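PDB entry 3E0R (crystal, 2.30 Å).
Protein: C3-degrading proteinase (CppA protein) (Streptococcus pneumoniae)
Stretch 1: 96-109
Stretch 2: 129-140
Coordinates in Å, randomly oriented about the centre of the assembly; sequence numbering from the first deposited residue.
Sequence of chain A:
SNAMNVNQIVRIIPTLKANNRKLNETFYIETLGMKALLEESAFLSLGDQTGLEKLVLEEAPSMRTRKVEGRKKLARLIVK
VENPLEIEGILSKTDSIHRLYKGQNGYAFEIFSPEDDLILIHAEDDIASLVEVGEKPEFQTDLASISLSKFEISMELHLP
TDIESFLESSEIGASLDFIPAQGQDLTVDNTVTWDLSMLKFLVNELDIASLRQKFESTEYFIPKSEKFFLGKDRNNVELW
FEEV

Stretch 1 96-109: SIHRLYKGQNGYAF
Stretch 2, residues 129-140: SLVEVGEKPEFQ

A short antiparallel pairing can organise a much larger side-chain contact, and the C3-degrading proteinase CppA offers a compact example. Residues 99-102 form a strand that turns through Gly 103 to Gly 106 and returns as a strand from Tyr 107. Three backbone bonds close this hairpin: Tyr 101 N to Ala 108 O (2.8 Å), Ala 108 N to Tyr 101 O (3.1 Å) and Gly 103 N to Gly 106 O (2.9 Å). Residues 131-132 run antiparallel along its first strand. Lys 102 and Val 131 are the hydrogen-bonded pair, with Lys 102 N donating to Val 131 O at 2.9 Å and Val 131 N to Lys 102 O at 2.8 Å, though the position of that oxygen is less certain. Tyr 101 and Glu 132 are the adjacent non-hydrogen-bonded pair, CA to CA 4.0 Å. A weak hydrogen bond from Val 133 N to Leu 100 O, 3.0 Å with an angle of 134°, joins the two stretches next to this pair.

Register then sorts the side chains. Lys 102 and Val 131 share one face; Tyr 101 and Glu 132 share the other. On the latter, Tyr 101 (chi1 m, chi2 -98°) sets its CB 4.0 Å from Leu 130 CB. Glu 132 is extended (t, t), which carries its carboxylate to Arg 99; there Arg 99 NH1 donates to Glu 132 OE2 at 3.0 Å in a salt bridge, the oxygen lying at the guanidinium edge, near its plane. Arg 99 reaches it with chi angles t, t, m and -86°.

Leu 100 anchors the apolar part. Its CB leaves sideways, but the t, p rotamer brings its methyl groups inward: CD2 lies 3.3 Å from Val 133 CG2 and 3.4 Å from Pro 137 CD, while CD1 is 4.2 Å from Phe 139 CZ. Val 133 has an off-well chi1 of -26°. Phe 139 (m, -81°) directs its edge at the face of Tyr 107 (m, -86°), with ring centroids 5.0 Å apart, planes at 83°, and Phe 139 CE1 3.6 Å from Tyr 107 CD2. Leu 130 (m, t) places CD2 3.5 Å from Ala 108 CB.

Gly 103 (phi/psi -125/-157) shows the value of an absent side chain: an ideal CB would point toward the second stretch and clash with Ser 129 OG at 2.9 Å. At the far end, Lys 136 is fully extended (all t), laying CE 4.1 Å from Ile 97 CD1; one water weakly links Lys 136 NZ and Ile 97 O, 3.4 Å from each.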

# COMPACT_ATOMS: atom_id res chain seq x y z
N SER A 96 -3.30 12.59 -16.37
CA SER A 96 -2.13 11.67 -16.50
C SER A 96 -2.24 10.20 -16.10
O SER A 96 -1.24 9.56 -15.70
CB SER A 96 -0.93 12.26 -15.73
OG SER A 96 0.29 11.79 -16.28
N ILE A 97 -3.43 9.62 -16.24
CA ILE A 97 -3.60 8.21 -15.85
C ILE A 97 -2.76 7.30 -16.78
O ILE A 97 -2.38 7.69 -17.87
CB ILE A 97 -5.11 7.83 -15.76
CG1 ILE A 97 -5.73 7.63 -17.15
CG2 ILE A 97 -5.87 8.91 -14.96
CD1 ILE A 97 -7.18 7.18 -17.10
N HIS A 98 -2.40 6.11 -16.30
CA HIS A 98 -1.64 5.15 -17.12
C HIS A 98 -2.58 4.31 -18.00
O HIS A 98 -2.25 4.00 -19.11
CB HIS A 98 -0.77 4.22 -16.25
CG HIS A 98 0.04 3.22 -17.04
ND1 HIS A 98 1.16 3.58 -17.77
CD2 HIS A 98 -0.10 1.88 -17.18
CE1 HIS A 98 1.67 2.50 -18.35
NE2 HIS A 98 0.92 1.46 -18.01
N ARG A 99 -3.76 3.95 -17.48
CA ARG A 99 -4.69 3.05 -18.18
C ARG A 99 -6.06 3.11 -17.54
O ARG A 99 -6.16 3.25 -16.30
CB ARG A 99 -4.17 1.64 -18.07
CG ARG A 99 -4.65 0.73 -19.15
CD ARG A 99 -3.94 -0.63 -18.97
NE ARG A 99 -2.49 -0.54 -19.12
CZ ARG A 99 -1.85 -0.61 -20.27
NH1 ARG A 99 -2.53 -0.77 -21.40
NH2 ARG A 99 -0.54 -0.51 -20.30
N LEU A 100 -7.10 3.02 -18.35
CA LEU A 100 -8.48 3.16 -17.93
C LEU A 100 -9.19 1.85 -18.10
O LEU A 100 -8.95 1.14 -19.08
CB LEU A 100 -9.18 4.26 -18.75
CG LEU A 100 -10.60 4.77 -18.43
CD1 LEU A 100 -10.81 5.33 -16.98
CD2 LEU A 100 -10.98 5.84 -19.48
N TYR A 101 -10.00 1.50 -17.13
CA TYR A 101 -10.81 0.29 -17.14
C TYR A 101 -12.25 0.66 -16.84
O TYR A 101 -12.55 1.79 -16.48
CB TYR A 101 -10.35 -0.72 -16.08
CG TYR A 101 -8.91 -1.15 -16.17
CD1 TYR A 101 -8.56 -2.36 -16.79
CD2 TYR A 101 -7.90 -0.38 -15.60
CE1 TYR A 101 -7.23 -2.75 -16.88
CE2 TYR A 101 -6.60 -0.74 -15.68
CZ TYR A 101 -6.24 -1.94 -16.30
OH TYR A 101 -4.91 -2.33 -16.35
N LYS A 102 -13.14 -0.30 -17.00
CA LYS A 102 -14.49 -0.20 -16.44
C LYS A 102 -14.96 -1.60 -16.11
O LYS A 102 -14.71 -2.54 -16.86
CB LYS A 102 -15.46 0.48 -17.40
CG LYS A 102 -16.94 0.37 -16.92
CD LYS A 102 -17.87 1.47 -17.44
CE LYS A 102 -19.30 1.35 -16.80
NZ LYS A 102 -19.28 1.25 -15.30
N GLY A 103 -15.63 -1.74 -14.97
CA GLY A 103 -16.25 -3.00 -14.61
C GLY A 103 -17.74 -2.90 -14.31
O GLY A 103 -18.42 -1.96 -14.75
N GLN A 104 -18.22 -3.87 -13.54
CA GLN A 104 -19.59 -3.86 -12.99
C GLN A 104 -20.01 -2.49 -12.44
O GLN A 104 -20.95 -1.88 -12.95
CB GLN A 104 -19.76 -4.93 -11.89
CG GLN A 104 -21.22 -5.13 -11.42
CD GLN A 104 -21.40 -6.13 -10.26
OE1 GLN A 104 -20.55 -6.25 -9.36
NE2 GLN A 104 -22.55 -6.83 -10.26
N ASN A 105 -19.35 -2.03 -11.38
CA ASN A 105 -19.83 -0.84 -10.64
C ASN A 105 -19.44 0.53 -11.21
O ASN A 105 -20.18 1.52 -11.03
CB ASN A 105 -19.44 -0.91 -9.16
CG ASN A 105 -19.92 -2.18 -8.48
OD1 ASN A 105 -19.35 -2.56 -7.46
ND2 ASN A 105 -20.96 -2.83 -9.03
N GLY A 106 -18.31 0.62 -11.91
CA GLY A 106 -17.91 1.88 -12.54
C GLY A 106 -16.57 1.85 -13.24
O GLY A 106 -16.03 0.79 -13.57
N TYR A 107 -16.02 3.03 -13.48
CA TYR A 107 -14.70 3.13 -14.03
C TYR A 107 -13.61 2.77 -12.98
O TYR A 107 -13.86 2.65 -11.75
CB TYR A 107 -14.49 4.51 -14.69
CG TYR A 107 -15.42 4.72 -15.88
CD1 TYR A 107 -15.08 4.28 -17.18
CD2 TYR A 107 -16.68 5.34 -15.71
CE1 TYR A 107 -15.97 4.48 -18.29
CE2 TYR A 107 -17.57 5.55 -16.80
CZ TYR A 107 -17.22 5.11 -18.08
OH TYR A 107 -18.11 5.32 -19.13
N ALA A 108 -12.43 2.49 -13.50
CA ALA A 108 -11.28 2.20 -12.66
C ALA A 108 -10.09 2.67 -13.45
O ALA A 108 -10.18 2.87 -14.67
CB ALA A 108 -11.20 0.73 -12.39
N PHE A 109 -8.97 2.90 -12.77
CA PHE A 109 -7.77 3.23 -13.52
C PHE A 109 -6.51 2.80 -12.83
O PHE A 109 -6.52 2.50 -11.66
CB PHE A 109 -7.72 4.73 -13.92
CG PHE A 109 -7.56 5.65 -12.79
CD1 PHE A 109 -6.29 6.08 -12.42
CD2 PHE A 109 -8.69 6.09 -12.06
CE1 PHE A 109 -6.12 6.92 -11.34
CE2 PHE A 109 -8.54 6.93 -10.98
CZ PHE A 109 -7.24 7.35 -10.61
N SER A 129 -13.64 -8.31 -13.00
CA SER A 129 -14.64 -7.76 -13.93
C SER A 129 -14.12 -6.53 -14.71
O SER A 129 -14.77 -6.08 -15.65
CB SER A 129 -15.93 -7.37 -13.16
OG SER A 129 -15.70 -6.26 -12.29
N LEU A 130 -12.97 -5.98 -14.34
CA LEU A 130 -12.46 -4.81 -15.07
C LEU A 130 -12.07 -5.15 -16.52
O LEU A 130 -11.33 -6.10 -16.75
CB LEU A 130 -11.25 -4.16 -14.35
CG LEU A 130 -11.44 -3.58 -12.95
CD1 LEU A 130 -10.07 -3.06 -12.37
CD2 LEU A 130 -12.56 -2.50 -12.91
N VAL A 131 -12.60 -4.35 -17.45
CA VAL A 131 -12.27 -4.37 -18.89
C VAL A 131 -11.61 -3.04 -19.32
O VAL A 131 -12.15 -1.96 -19.10
CB VAL A 131 -13.54 -4.57 -19.78
CG1 VAL A 131 -14.19 -5.95 -19.59
CG2 VAL A 131 -14.54 -3.47 -19.49
N GLU A 132 -10.47 -3.10 -19.98
CA GLU A 132 -9.79 -1.89 -20.40
C GLU A 132 -10.57 -1.08 -21.45
O GLU A 132 -10.88 -1.61 -22.49
CB GLU A 132 -8.43 -2.25 -20.99
CG GLU A 132 -7.56 -1.04 -21.18
CD GLU A 132 -6.12 -1.38 -21.51
OE1 GLU A 132 -5.64 -2.50 -21.16
OE2 GLU A 132 -5.47 -0.51 -22.15
N VAL A 133 -10.89 0.19 -21.17
CA VAL A 133 -11.44 1.05 -22.23
C VAL A 133 -10.29 1.77 -23.00
O VAL A 133 -9.43 2.42 -22.38
CB VAL A 133 -12.53 2.09 -21.74
CG1 VAL A 133 -13.25 1.60 -20.47
CG2 VAL A 133 -11.93 3.47 -21.57
N GLY A 134 -10.32 1.65 -24.33
CA GLY A 134 -9.32 2.25 -25.21
C GLY A 134 -9.45 3.76 -25.31
O GLY A 134 -8.57 4.52 -24.89
N GLU A 135 -10.58 4.22 -25.85
CA GLU A 135 -10.78 5.64 -26.06
C GLU A 135 -11.28 6.31 -24.78
O GLU A 135 -12.39 6.03 -24.32
CB GLU A 135 -11.74 5.85 -27.22
CG GLU A 135 -11.26 5.21 -28.52
CD GLU A 135 -12.37 5.06 -29.53
OE1 GLU A 135 -13.42 5.71 -29.34
OE2 GLU A 135 -12.20 4.30 -30.51
N LYS A 136 -10.45 7.17 -24.20
CA LYS A 136 -10.78 7.85 -22.94
C LYS A 136 -12.03 8.72 -23.15
O LYS A 136 -12.11 9.42 -24.16
CB LYS A 136 -9.59 8.70 -22.45
CG LYS A 136 -9.58 9.04 -20.94
CD LYS A 136 -8.30 9.83 -20.52
CE LYS A 136 -8.41 10.49 -19.12
NZ LYS A 136 -7.24 11.39 -18.80
N PRO A 137 -13.03 8.62 -22.25
CA PRO A 137 -14.12 9.59 -22.28
C PRO A 137 -13.79 10.85 -21.50
O PRO A 137 -12.73 10.96 -20.88
CB PRO A 137 -15.29 8.85 -21.62
CG PRO A 137 -14.70 7.74 -20.87
CD PRO A 137 -13.25 7.60 -21.21
N GLU A 138 -14.71 11.81 -21.57
CA GLU A 138 -14.67 13.01 -20.76
C GLU A 138 -15.56 12.74 -19.56
O GLU A 138 -16.63 12.13 -19.71
CB GLU A 138 -15.18 14.21 -21.55
CG GLU A 138 -14.51 14.41 -22.92
CD GLU A 138 -15.15 15.52 -23.73
OE1 GLU A 138 -15.96 16.28 -23.15
OE2 GLU A 138 -14.85 15.66 -24.94
N PHE A 139 -15.11 13.17 -18.38
CA PHE A 139 -15.81 12.89 -17.12
C PHE A 139 -16.37 14.16 -16.47
O PHE A 139 -15.65 15.15 -16.28
CB PHE A 139 -14.87 12.16 -16.15
CG PHE A 139 -14.52 10.75 -16.59
CD1 PHE A 139 -15.41 9.70 -16.36
CD2 PHE A 139 -13.32 10.49 -17.24
CE1 PHE A 139 -15.10 8.41 -16.77
CE2 PHE A 139 -12.99 9.20 -17.64
CZ PHE A 139 -13.88 8.15 -17.40
N GLN A 140 -17.67 14.13 -16.16
CA GLN A 140 -18.33 15.23 -15.46
C GLN A 140 -18.48 14.87 -14.00
O GLN A 140 -18.22 13.73 -13.59
CB GLN A 140 -19.69 15.55 -16.09
CG GLN A 140 -19.59 16.47 -17.31
CD GLN A 140 -20.78 16.37 -18.22
OE1 GLN A 140 -20.69 15.82 -19.32
NE2 GLN A 140 -21.93 16.89 -17.77
O HOH W 1 -4.48 9.57 -19.77